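Local coordinates for dihydrolipoyl dehydrogenase (PDB 6UZI), which catalyses the FAD-dependent oxidation of protein-bound dihydrolipoyl-lysine to lipoyl-lysine, with NAD(+) probably taking up the electrons, at the flavin-adenine dinucleotide site and the interface of chains A and B. Sequence-based numbering; all coordinates share one arbitrary frame. Chains: chain A/B, Dihydrolipoyl dehydrogenase.

Contact 1: the flavin-adenine dinucleotide site. Residues chain A 17-21, 41-42, 48-50, 53-55, 59, 122-123, 151-153, 193, 321, 329, 332; chain B 453. With FAD (flavin-adenine dinucleotide), chain C.
A:Glu41 leaves its backbone with CG anti to N (chi1 174°) and bends at chi2 (53°), which turns the carboxylate onto the adenosine ribose. A:Glu41 OE2 accepts a hydrogen bond from the ribose 2'-hydroxyl, FAD O2B, through its syn lone pair at 2.5 Å. OE1 is met by the 3'-hydroxyl O3B from above the carboxylate plane, while its anti lone pair takes A:Ser19 N and OG; three donors thus fix the rotation of the group. A:Lys42, bent at chi3, lays CG and CE over one face of the adenine, and A:Thr152 CG2 meets its five-membered ring 3.8 Å from the centroid. A:Gly123 reads the adenine edge: A:Gly123 N reaches FAD N1A at 2.8 Å, nearly straight, and its O accepts N6A. A:Thr49 binds the adenosine-side phosphate through N and OG1; A:Asp321 N holds O2P of the other phosphate, and OD1 accepts the ribityl O3'. At the flavin, A:Lys59 NZ donates a hydrogen bond to the carbonyl FAD O4 at 2.6 Å and A:Ala329 N, at the start of helix 329-343, donates to O2; both would be expected to draw charge toward the pyrimidine. A:Cys55 SG, in the redox disulfide with A:Cys50, sits 3.5 Å from FAD C10, whereas A:Cys50 SG lies 3.4 Å from B:His453 NE2, the probable proton acceptor. The GxGxxG motif, residues 18-23, runs from the loop after strand 14-17 into helix 21-32, as in a Rossmann-type fold, and the partner subunit completes the site.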
# COMPACT_ATOMS: atom_id res chain seq x y z
N ILE A 17 10.70 -31.65 -6.31
CA ILE A 17 11.93 -31.35 -7.04
C ILE A 17 11.90 -29.87 -7.39
O ILE A 17 11.07 -29.44 -8.20
CB ILE A 17 12.08 -32.23 -8.28
CG1 ILE A 17 11.98 -33.71 -7.90
CG2 ILE A 17 13.42 -31.96 -8.96
CD1 ILE A 17 12.06 -34.64 -9.07
N GLY A 18 12.78 -29.10 -6.76
CA GLY A 18 12.81 -27.66 -6.94
C GLY A 18 12.44 -26.95 -5.65
O GLY A 18 11.44 -27.30 -5.03
N SER A 19 13.23 -25.96 -5.23
CA SER A 19 12.99 -25.28 -3.97
C SER A 19 12.60 -23.81 -4.17
O SER A 19 12.83 -22.98 -3.29
CB SER A 19 14.21 -25.40 -3.06
OG SER A 19 15.28 -24.59 -3.52
N GLY A 20 11.99 -23.49 -5.31
CA GLY A 20 11.47 -22.17 -5.52
C GLY A 20 10.22 -21.94 -4.70
O GLY A 20 9.79 -22.81 -3.93
N PRO A 21 9.61 -20.76 -4.85
CA PRO A 21 8.40 -20.45 -4.06
C PRO A 21 7.31 -21.49 -4.21
O PRO A 21 6.67 -21.85 -3.22
CB PRO A 21 7.98 -19.09 -4.62
CG PRO A 21 9.22 -18.50 -5.14
CD PRO A 21 10.00 -19.64 -5.72
N GLU A 41 17.01 -29.84 -3.95
CA GLU A 41 17.50 -28.62 -4.58
C GLU A 41 18.94 -28.78 -5.03
O GLU A 41 19.80 -29.20 -4.25
CB GLU A 41 17.40 -27.42 -3.64
CG GLU A 41 18.05 -26.17 -4.21
CD GLU A 41 17.52 -25.81 -5.60
OE1 GLU A 41 16.31 -25.52 -5.74
OE2 GLU A 41 18.32 -25.83 -6.55
N LYS A 42 19.21 -28.44 -6.30
CA LYS A 42 20.55 -28.51 -6.87
C LYS A 42 21.42 -27.33 -6.46
O LYS A 42 22.65 -27.46 -6.40
CB LYS A 42 20.46 -28.56 -8.40
CG LYS A 42 19.60 -27.45 -8.98
CD LYS A 42 19.96 -27.13 -10.41
CE LYS A 42 19.65 -28.31 -11.30
NZ LYS A 42 19.93 -27.99 -12.73
N GLY A 48 15.06 -20.93 -4.76
CA GLY A 48 14.77 -20.87 -6.18
C GLY A 48 15.21 -19.58 -6.85
O GLY A 48 16.07 -18.83 -6.36
N THR A 49 14.59 -19.33 -8.00
CA THR A 49 14.90 -18.13 -8.78
C THR A 49 14.51 -16.87 -8.03
O THR A 49 15.28 -15.91 -7.97
CB THR A 49 14.17 -18.18 -10.12
OG1 THR A 49 14.60 -19.32 -10.87
CG2 THR A 49 14.43 -16.91 -10.91
N CYS A 50 13.31 -16.88 -7.43
CA CYS A 50 12.75 -15.67 -6.84
C CYS A 50 13.64 -15.11 -5.73
O CYS A 50 13.78 -13.89 -5.60
CB CYS A 50 11.35 -15.97 -6.30
SG CYS A 50 10.45 -14.57 -5.59
N VAL A 53 18.13 -15.15 -7.45
CA VAL A 53 18.46 -14.37 -8.64
C VAL A 53 17.20 -13.71 -9.20
O VAL A 53 17.15 -13.37 -10.39
CB VAL A 53 19.13 -15.24 -9.72
CG1 VAL A 53 20.53 -15.66 -9.29
CG2 VAL A 53 18.28 -16.46 -10.06
N GLY A 54 16.18 -13.53 -8.36
CA GLY A 54 14.91 -13.03 -8.86
C GLY A 54 14.27 -11.88 -8.10
O GLY A 54 14.82 -10.77 -8.06
N CYS A 55 13.09 -12.15 -7.51
CA CYS A 55 12.26 -11.10 -6.92
C CYS A 55 13.00 -10.33 -5.84
O CYS A 55 13.14 -9.10 -5.90
CB CYS A 55 10.99 -11.70 -6.33
SG CYS A 55 10.31 -13.17 -7.08
N LYS A 59 13.91 -6.23 -5.87
CA LYS A 59 13.25 -5.30 -4.97
C LYS A 59 14.26 -4.55 -4.10
O LYS A 59 14.13 -3.34 -3.88
CB LYS A 59 12.23 -6.04 -4.10
CG LYS A 59 10.80 -6.06 -4.67
CD LYS A 59 10.78 -6.15 -6.19
CE LYS A 59 10.60 -7.58 -6.70
NZ LYS A 59 10.56 -7.62 -8.20
N VAL A 122 20.98 -32.72 -7.66
CA VAL A 122 20.13 -32.76 -8.84
C VAL A 122 19.23 -33.99 -8.74
O VAL A 122 19.71 -35.11 -8.57
CB VAL A 122 20.97 -32.78 -10.13
CG1 VAL A 122 20.09 -33.09 -11.33
CG2 VAL A 122 21.67 -31.46 -10.31
N GLY A 123 17.93 -33.76 -8.82
CA GLY A 123 16.97 -34.84 -8.82
C GLY A 123 16.59 -35.26 -10.23
O GLY A 123 16.14 -34.43 -11.03
N ALA A 151 8.77 -29.03 -9.54
CA ALA A 151 8.76 -27.59 -9.34
C ALA A 151 10.10 -27.00 -9.76
O ALA A 151 10.69 -26.17 -9.06
CB ALA A 151 8.44 -27.25 -7.89
N THR A 152 10.58 -27.40 -10.94
CA THR A 152 11.93 -27.05 -11.38
C THR A 152 12.02 -25.65 -11.96
O THR A 152 13.13 -25.17 -12.24
CB THR A 152 12.41 -28.09 -12.41
OG1 THR A 152 11.45 -28.22 -13.46
CG2 THR A 152 12.60 -29.44 -11.74
N GLY A 153 10.89 -24.97 -12.16
CA GLY A 153 10.94 -23.56 -12.47
C GLY A 153 11.38 -23.25 -13.90
O GLY A 153 11.10 -23.99 -14.85
N ILE A 193 11.57 -7.85 -16.27
CA ILE A 193 12.87 -7.78 -15.60
C ILE A 193 13.70 -6.64 -16.18
O ILE A 193 14.36 -5.89 -15.44
CB ILE A 193 13.58 -9.13 -15.75
CG1 ILE A 193 12.79 -10.23 -15.04
CG2 ILE A 193 14.98 -9.02 -15.20
CD1 ILE A 193 13.33 -11.62 -15.31
N ASP A 321 6.49 -22.24 -12.72
CA ASP A 321 6.95 -21.78 -14.02
C ASP A 321 7.14 -22.93 -15.01
O ASP A 321 7.22 -22.69 -16.22
CB ASP A 321 8.29 -21.03 -13.89
CG ASP A 321 8.13 -19.61 -13.34
OD1 ASP A 321 7.08 -19.29 -12.74
OD2 ASP A 321 9.07 -18.81 -13.51
N ALA A 329 5.49 -15.72 -9.06
CA ALA A 329 5.89 -16.44 -7.85
C ALA A 329 4.68 -16.86 -7.02
O ALA A 329 4.62 -17.99 -6.53
CB ALA A 329 6.86 -15.60 -7.03
N ALA A 332 2.95 -19.83 -8.49
CA ALA A 332 3.58 -21.10 -8.13
C ALA A 332 3.21 -21.50 -6.70
O ALA A 332 2.95 -22.68 -6.43
CB ALA A 332 5.09 -20.98 -8.27
N HIS B 453 3.32 -11.68 -4.91
CA HIS B 453 4.59 -11.93 -4.27
C HIS B 453 5.71 -11.24 -5.04
O HIS B 453 5.78 -11.38 -6.27
CB HIS B 453 4.87 -13.44 -4.20
CG HIS B 453 6.18 -13.78 -3.56
ND1 HIS B 453 6.29 -14.17 -2.24
CD2 HIS B 453 7.43 -13.81 -4.07
CE1 HIS B 453 7.56 -14.41 -1.96
NE2 HIS B 453 8.27 -14.20 -3.05
PA FAD C . 11.98 -21.50 -9.51
O1A FAD C . 11.93 -20.36 -8.58
O2A FAD C . 12.32 -20.98 -10.91
O5B FAD C . 13.19 -22.45 -9.09
C5B FAD C . 12.96 -23.87 -9.12
C4B FAD C . 14.16 -24.54 -8.50
O4B FAD C . 14.29 -25.88 -9.02
C3B FAD C . 15.52 -23.85 -8.72
O3B FAD C . 16.03 -23.43 -7.46
C2B FAD C . 16.41 -24.96 -9.32
O2B FAD C . 17.73 -24.93 -8.79
C1B FAD C . 15.65 -26.23 -8.92
N9A FAD C . 15.87 -27.37 -9.80
C8A FAD C . 15.66 -27.42 -11.16
N7A FAD C . 15.87 -28.60 -11.69
C5A FAD C . 16.26 -29.38 -10.60
C6A FAD C . 16.63 -30.73 -10.50
N6A FAD C . 16.62 -31.59 -11.52
N1A FAD C . 16.97 -31.19 -9.27
C2A FAD C . 16.94 -30.35 -8.24
N3A FAD C . 16.61 -29.06 -8.22
C4A FAD C . 16.27 -28.63 -9.44
N1 FAD C . 7.93 -13.14 -9.98
C2 FAD C . 7.03 -12.45 -9.23
O2 FAD C . 5.95 -12.95 -8.92
N3 FAD C . 7.33 -11.18 -8.80
C4 FAD C . 8.51 -10.49 -9.05
O4 FAD C . 8.68 -9.36 -8.60
C4X FAD C . 9.46 -11.23 -9.83
N5 FAD C . 10.61 -10.67 -10.09
C5X FAD C . 11.54 -11.42 -10.80
C6 FAD C . 12.79 -10.86 -11.03
C7 FAD C . 13.79 -11.59 -11.68
C7M FAD C . 15.14 -10.96 -11.90
C8 FAD C . 13.52 -12.90 -12.11
C8M FAD C . 14.59 -13.74 -12.76
C9 FAD C . 12.26 -13.45 -11.90
C9A FAD C . 11.27 -12.72 -11.25
N10 FAD C . 10.01 -13.27 -10.96
C10 FAD C . 9.08 -12.55 -10.26
C1' FAD C . 9.67 -14.64 -11.39
C2' FAD C . 9.83 -15.65 -10.27
O2' FAD C . 11.21 -15.85 -9.95
C3' FAD C . 9.17 -16.98 -10.62
O3' FAD C . 7.90 -16.75 -11.19
C4' FAD C . 9.02 -17.90 -9.41
O4' FAD C . 10.30 -18.03 -8.78
C5' FAD C . 8.44 -19.26 -9.75
O5' FAD C . 9.32 -20.22 -9.13
P FAD C . 9.09 -21.83 -9.12
O1P FAD C . 8.81 -22.42 -7.78
O2P FAD C . 8.11 -22.32 -10.16
O3P FAD C . 10.56 -22.22 -9.62
O HOH W 1 7.97 -25.04 -11.44
O HOH W 2 10.13 -24.42 -7.10

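Contact 2: the interface of chains A and B. Residues chain A 56, 59-60, 63, 95, 99, 102-103; chain B 393-394, 396-399.
The charged interaction is a planar, end-on pair. B:Arg394, with CG anti to its backbone N and the chain bent at chi2 (64°), meets A:Asp63 tip to tip, the guanidinium and carboxylate planes only 9° apart. B:Arg394 NH1 binds A:Asp63 OD1 at 2.5 Å and B:Arg394 NH2 binds A:Asp63 OD2 at 2.8 Å, each on a syn lone pair and nearly straight, so this salt bridge fixes the rotation of both groups. A:Lys59 CG lies over one guanidinium face, toward its rim and 3.7 Å from B:Arg394 CZ, the two chains crossing at about a right angle.

Hydrogen bonding to the backbone comes from A:Arg95, bent at chi3 (83°). A:Arg95 NH2 reaches B:Ala397 O at 2.7 Å, nearly along the C=O axis and in the guanidinium plane; NH1 adds a weak bond to the same oxygen.

Packing contacts make up a further group. B:Ala397 CB rests against A:Ala60 CA at 4.0 Å, and A:Val99 CG1 touches B:Ala397 CA at 3.9 Å. The aliphatic chain of B:Arg396, extended from CG to NE, passes obliquely by a hydroxyl, with B:Arg396 CD 3.5 Å from A:Thr103 OG1; that hydroxyl is itself bonded to A:Val99 O, one turn back. A:Ile56 CD1 packs on the backbone of B:Gly393.

In the fold, the short helix 393-398 of chain B lies against helices 55-73 and 89-113 of chain A, as one of two symmetric copies in the dimer.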
# COMPACT_ATOMS: atom_id res chain seq x y z
N ILE A 56 13.45 -11.04 -4.80
CA ILE A 56 14.06 -10.37 -3.66
C ILE A 56 15.24 -9.50 -4.07
O ILE A 56 15.30 -8.33 -3.65
CB ILE A 56 14.41 -11.39 -2.56
CG1 ILE A 56 13.15 -12.10 -2.09
CG2 ILE A 56 15.04 -10.68 -1.39
CD1 ILE A 56 12.00 -11.17 -1.84
N LYS A 59 13.91 -6.23 -5.87
CA LYS A 59 13.25 -5.30 -4.97
C LYS A 59 14.26 -4.55 -4.10
O LYS A 59 14.13 -3.34 -3.88
CB LYS A 59 12.23 -6.04 -4.10
CG LYS A 59 10.80 -6.06 -4.67
CD LYS A 59 10.78 -6.15 -6.19
CE LYS A 59 10.60 -7.58 -6.70
NZ LYS A 59 10.56 -7.62 -8.20
N ALA A 60 15.30 -5.25 -3.64
CA ALA A 60 16.31 -4.59 -2.82
C ALA A 60 17.02 -3.49 -3.60
O ALA A 60 17.22 -2.38 -3.09
CB ALA A 60 17.32 -5.61 -2.29
N ASP A 63 14.60 -0.57 -4.17
CA ASP A 63 14.36 0.26 -3.00
C ASP A 63 15.53 1.21 -2.75
O ASP A 63 15.33 2.39 -2.43
CB ASP A 63 14.12 -0.61 -1.77
CG ASP A 63 12.78 -1.32 -1.83
OD1 ASP A 63 12.62 -2.36 -1.16
OD2 ASP A 63 11.88 -0.84 -2.57
N ARG A 95 24.52 -5.22 0.46
CA ARG A 95 23.33 -5.23 1.30
C ARG A 95 22.27 -6.13 0.70
O ARG A 95 21.62 -6.90 1.42
CB ARG A 95 22.78 -3.81 1.49
CG ARG A 95 21.55 -3.79 2.40
CD ARG A 95 20.79 -2.49 2.37
NE ARG A 95 19.85 -2.38 1.25
CZ ARG A 95 18.63 -2.91 1.25
NH1 ARG A 95 18.21 -3.60 2.29
NH2 ARG A 95 17.83 -2.76 0.20
N VAL A 99 20.36 -9.45 2.28
CA VAL A 99 18.92 -9.68 2.23
C VAL A 99 18.62 -11.08 1.70
O VAL A 99 17.79 -11.81 2.26
CB VAL A 99 18.22 -8.60 1.37
CG1 VAL A 99 16.74 -8.89 1.22
CG2 VAL A 99 18.42 -7.22 1.97
N GLN A 102 19.55 -13.52 4.31
CA GLN A 102 18.53 -13.50 5.35
C GLN A 102 17.37 -14.43 5.00
O GLN A 102 16.99 -15.30 5.79
CB GLN A 102 17.99 -12.08 5.55
CG GLN A 102 18.68 -11.21 6.57
CD GLN A 102 17.93 -9.90 6.77
OE1 GLN A 102 18.13 -8.93 6.03
NE2 GLN A 102 17.04 -9.87 7.76
N THR A 103 16.82 -14.27 3.80
CA THR A 103 15.64 -15.03 3.41
C THR A 103 15.96 -16.52 3.26
O THR A 103 15.12 -17.37 3.57
CB THR A 103 15.06 -14.44 2.13
OG1 THR A 103 14.96 -13.01 2.27
CG2 THR A 103 13.68 -15.01 1.82
N GLY B 393 9.70 -11.22 2.79
CA GLY B 393 10.83 -10.89 1.93
C GLY B 393 10.81 -9.44 1.47
O GLY B 393 11.86 -8.79 1.40
N ARG B 394 9.62 -8.90 1.21
CA ARG B 394 9.50 -7.50 0.81
C ARG B 394 10.02 -6.56 1.89
O ARG B 394 10.68 -5.56 1.59
CB ARG B 394 8.04 -7.18 0.47
CG ARG B 394 7.85 -5.82 -0.20
CD ARG B 394 8.54 -5.81 -1.55
NE ARG B 394 8.60 -4.49 -2.17
CZ ARG B 394 9.64 -3.67 -2.06
NH1 ARG B 394 10.70 -4.02 -1.34
NH2 ARG B 394 9.63 -2.49 -2.69
N ARG B 396 12.25 -7.33 4.27
CA ARG B 396 13.69 -7.51 4.35
C ARG B 396 14.39 -6.69 3.29
O ARG B 396 15.47 -6.14 3.52
CB ARG B 396 14.03 -9.00 4.19
CG ARG B 396 13.83 -9.82 5.45
CD ARG B 396 13.94 -11.30 5.15
NE ARG B 396 13.74 -12.13 6.34
CZ ARG B 396 13.06 -13.27 6.34
NH1 ARG B 396 12.95 -13.97 7.46
NH2 ARG B 396 12.49 -13.72 5.23
N ALA B 397 13.76 -6.56 2.11
CA ALA B 397 14.37 -5.86 0.99
C ALA B 397 14.40 -4.36 1.21
O ALA B 397 15.35 -3.69 0.80
CB ALA B 397 13.63 -6.21 -0.30
N SER B 398 13.37 -3.80 1.85
CA SER B 398 13.28 -2.36 2.07
C SER B 398 13.82 -1.93 3.42
O SER B 398 14.01 -0.73 3.63
CB SER B 398 11.82 -1.90 1.94
OG SER B 398 11.08 -2.22 3.10
N MET B 399 14.07 -2.88 4.33
CA MET B 399 14.47 -2.66 5.71
C MET B 399 13.34 -2.12 6.56
O MET B 399 13.58 -1.60 7.66
CB MET B 399 15.68 -1.72 5.84
CG MET B 399 16.89 -2.12 5.04
SD MET B 399 18.32 -1.25 5.70
CE MET B 399 18.06 0.38 5.01

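Contact 3: the interface of chains A and B. Residues chain A 24-25, 28, 32, 110, 113; chain B 471-475.
B:Ile473 and B:His474, near the C-terminus of chain B, and A:Leu110 of helix 89-113 dominate the burial, with 60, 55 and 51 Å² hidden. B:Ile473 CG2 turns to A:Val25 CG2, 3.8 Å away, and CD1 to A:Ile28 CG2, so its two branches engage successive turns of helix 21-32. Its carbonyl oxygen faces A:Ile28 CD1.

B:His474 has CG anti to its own carbonyl carbon (chi1 -66°), which places the imidazole across A:Tyr24 at about a right angle. The planes are 89° apart, in an edge-to-face arrangement with centroids separated by 5.6 Å. A:Tyr24 OH lies at the imidazole edge and accepts a weak bond from B:His474 NE2 at 3.0 Å, while A:Val25 CG2 touches B:His474 CE1 at 3.7 Å.

A:Leu110 CD1 packs on B:His474 CA at 3.6 Å, and CD2 meets the following peptide, so helix 89-113 also packs on this segment. Polar contacts border this core: A:Gln32, extended beyond CG, donates weakly through NE2 to B:Ala472 O, and its OE1 shares water 3 with B:Arg471. The chain terminus is held by A:Lys113, where A:Lys113 NZ meets B:Met475 O in the carboxylate plane, on a lone pair, at 2.8 Å.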
# COMPACT_ATOMS: atom_id res chain seq x y z
N TYR A 24 8.89 -25.02 -2.21
CA TYR A 24 8.98 -25.12 -0.76
C TYR A 24 7.66 -24.80 -0.07
O TYR A 24 7.39 -25.31 1.02
CB TYR A 24 10.13 -24.25 -0.23
CG TYR A 24 9.86 -22.77 -0.05
CD1 TYR A 24 9.25 -22.29 1.10
CD2 TYR A 24 10.26 -21.86 -1.02
CE1 TYR A 24 9.02 -20.93 1.27
CE2 TYR A 24 10.03 -20.50 -0.86
CZ TYR A 24 9.41 -20.05 0.29
OH TYR A 24 9.19 -18.70 0.45
N VAL A 25 6.80 -23.98 -0.69
CA VAL A 25 5.47 -23.81 -0.13
C VAL A 25 4.67 -25.10 -0.27
O VAL A 25 4.01 -25.54 0.68
CB VAL A 25 4.75 -22.62 -0.78
CG1 VAL A 25 3.27 -22.64 -0.48
CG2 VAL A 25 5.37 -21.31 -0.29
N ILE A 28 5.79 -27.45 2.51
CA ILE A 28 5.23 -27.11 3.81
C ILE A 28 3.78 -27.55 3.90
O ILE A 28 3.34 -28.12 4.91
CB ILE A 28 5.37 -25.60 4.08
CG1 ILE A 28 6.84 -25.21 4.21
CG2 ILE A 28 4.60 -25.19 5.31
CD1 ILE A 28 7.07 -23.73 4.33
N GLN A 32 2.16 -30.10 6.43
CA GLN A 32 1.04 -29.74 7.30
C GLN A 32 -0.10 -30.74 7.19
O GLN A 32 -0.84 -30.94 8.16
CB GLN A 32 0.54 -28.33 6.98
CG GLN A 32 1.51 -27.21 7.32
CD GLN A 32 0.97 -25.82 6.99
OE1 GLN A 32 -0.01 -25.68 6.26
NE2 GLN A 32 1.63 -24.79 7.51
N LEU A 110 12.11 -22.79 8.07
CA LEU A 110 10.78 -23.34 7.84
C LEU A 110 10.84 -24.83 7.53
O LEU A 110 9.98 -25.60 7.97
CB LEU A 110 10.10 -22.60 6.69
CG LEU A 110 9.76 -21.14 6.96
CD1 LEU A 110 9.08 -20.55 5.76
CD2 LEU A 110 8.92 -20.99 8.20
N LYS A 113 11.33 -26.67 10.85
CA LYS A 113 10.15 -26.60 11.69
C LYS A 113 9.07 -27.57 11.22
O LYS A 113 8.41 -28.21 12.04
CB LYS A 113 9.64 -25.16 11.73
CG LYS A 113 8.55 -24.92 12.74
CD LYS A 113 7.79 -23.65 12.45
CE LYS A 113 6.30 -23.92 12.37
NZ LYS A 113 5.52 -22.71 12.75
N ARG B 471 -2.21 -22.44 10.54
CA ARG B 471 -1.49 -23.11 9.46
C ARG B 471 -0.90 -22.09 8.49
O ARG B 471 -1.02 -22.20 7.27
CB ARG B 471 -2.37 -24.12 8.73
CG ARG B 471 -3.72 -23.62 8.21
CD ARG B 471 -4.37 -24.68 7.34
NE ARG B 471 -5.59 -24.22 6.68
CZ ARG B 471 -5.66 -23.84 5.40
NH1 ARG B 471 -4.59 -23.87 4.62
NH2 ARG B 471 -6.82 -23.44 4.89
N ALA B 472 -0.26 -21.06 9.03
CA ALA B 472 0.52 -20.16 8.19
C ALA B 472 1.70 -20.92 7.58
O ALA B 472 2.20 -21.90 8.14
CB ALA B 472 1.03 -18.97 9.00
N ILE B 473 2.13 -20.45 6.41
CA ILE B 473 3.17 -21.13 5.63
C ILE B 473 4.56 -20.62 5.97
O ILE B 473 5.50 -21.41 6.10
CB ILE B 473 2.86 -20.97 4.13
CG1 ILE B 473 1.56 -21.69 3.76
CG2 ILE B 473 4.03 -21.46 3.28
CD1 ILE B 473 1.69 -23.20 3.78
N HIS B 474 4.74 -19.31 6.11
CA HIS B 474 6.06 -18.71 6.25
C HIS B 474 6.40 -18.34 7.69
O HIS B 474 7.25 -17.48 7.92
CB HIS B 474 6.19 -17.50 5.33
CG HIS B 474 6.12 -17.84 3.88
ND1 HIS B 474 4.93 -18.01 3.20
CD2 HIS B 474 7.11 -18.09 2.98
CE1 HIS B 474 5.19 -18.33 1.94
NE2 HIS B 474 6.50 -18.38 1.78
N MET B 475 5.79 -19.01 8.65
CA MET B 475 5.97 -18.72 10.07
C MET B 475 6.16 -20.02 10.85
O MET B 475 5.64 -21.08 10.48
CB MET B 475 4.75 -17.95 10.59
CG MET B 475 4.93 -17.17 11.86
SD MET B 475 3.35 -16.43 12.34
CE MET B 475 2.24 -17.82 12.14
OXT MET B 475 6.84 -20.04 11.87
O HOH W 3 -1.79 -23.51 5.37

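The three contacts lie close together on chain A: the C-alpha centres of contact 1 and contact 2 are about 17 Å apart, those of contact 1 and contact 3 about 16 Å, and those of contact 2 and contact 3 about 20 Å. A:Lys59 belongs to both contact 1 and contact 2, and helix 55-73 runs through both. Contact 3 shares helix 89-113 with contact 2 and helix 21-32 with contact 1. The same elements thus hold cofactor and partner, which suggests that dimerisation supports the flavin site; two-fold symmetry repeats each contact with the chains exchanged.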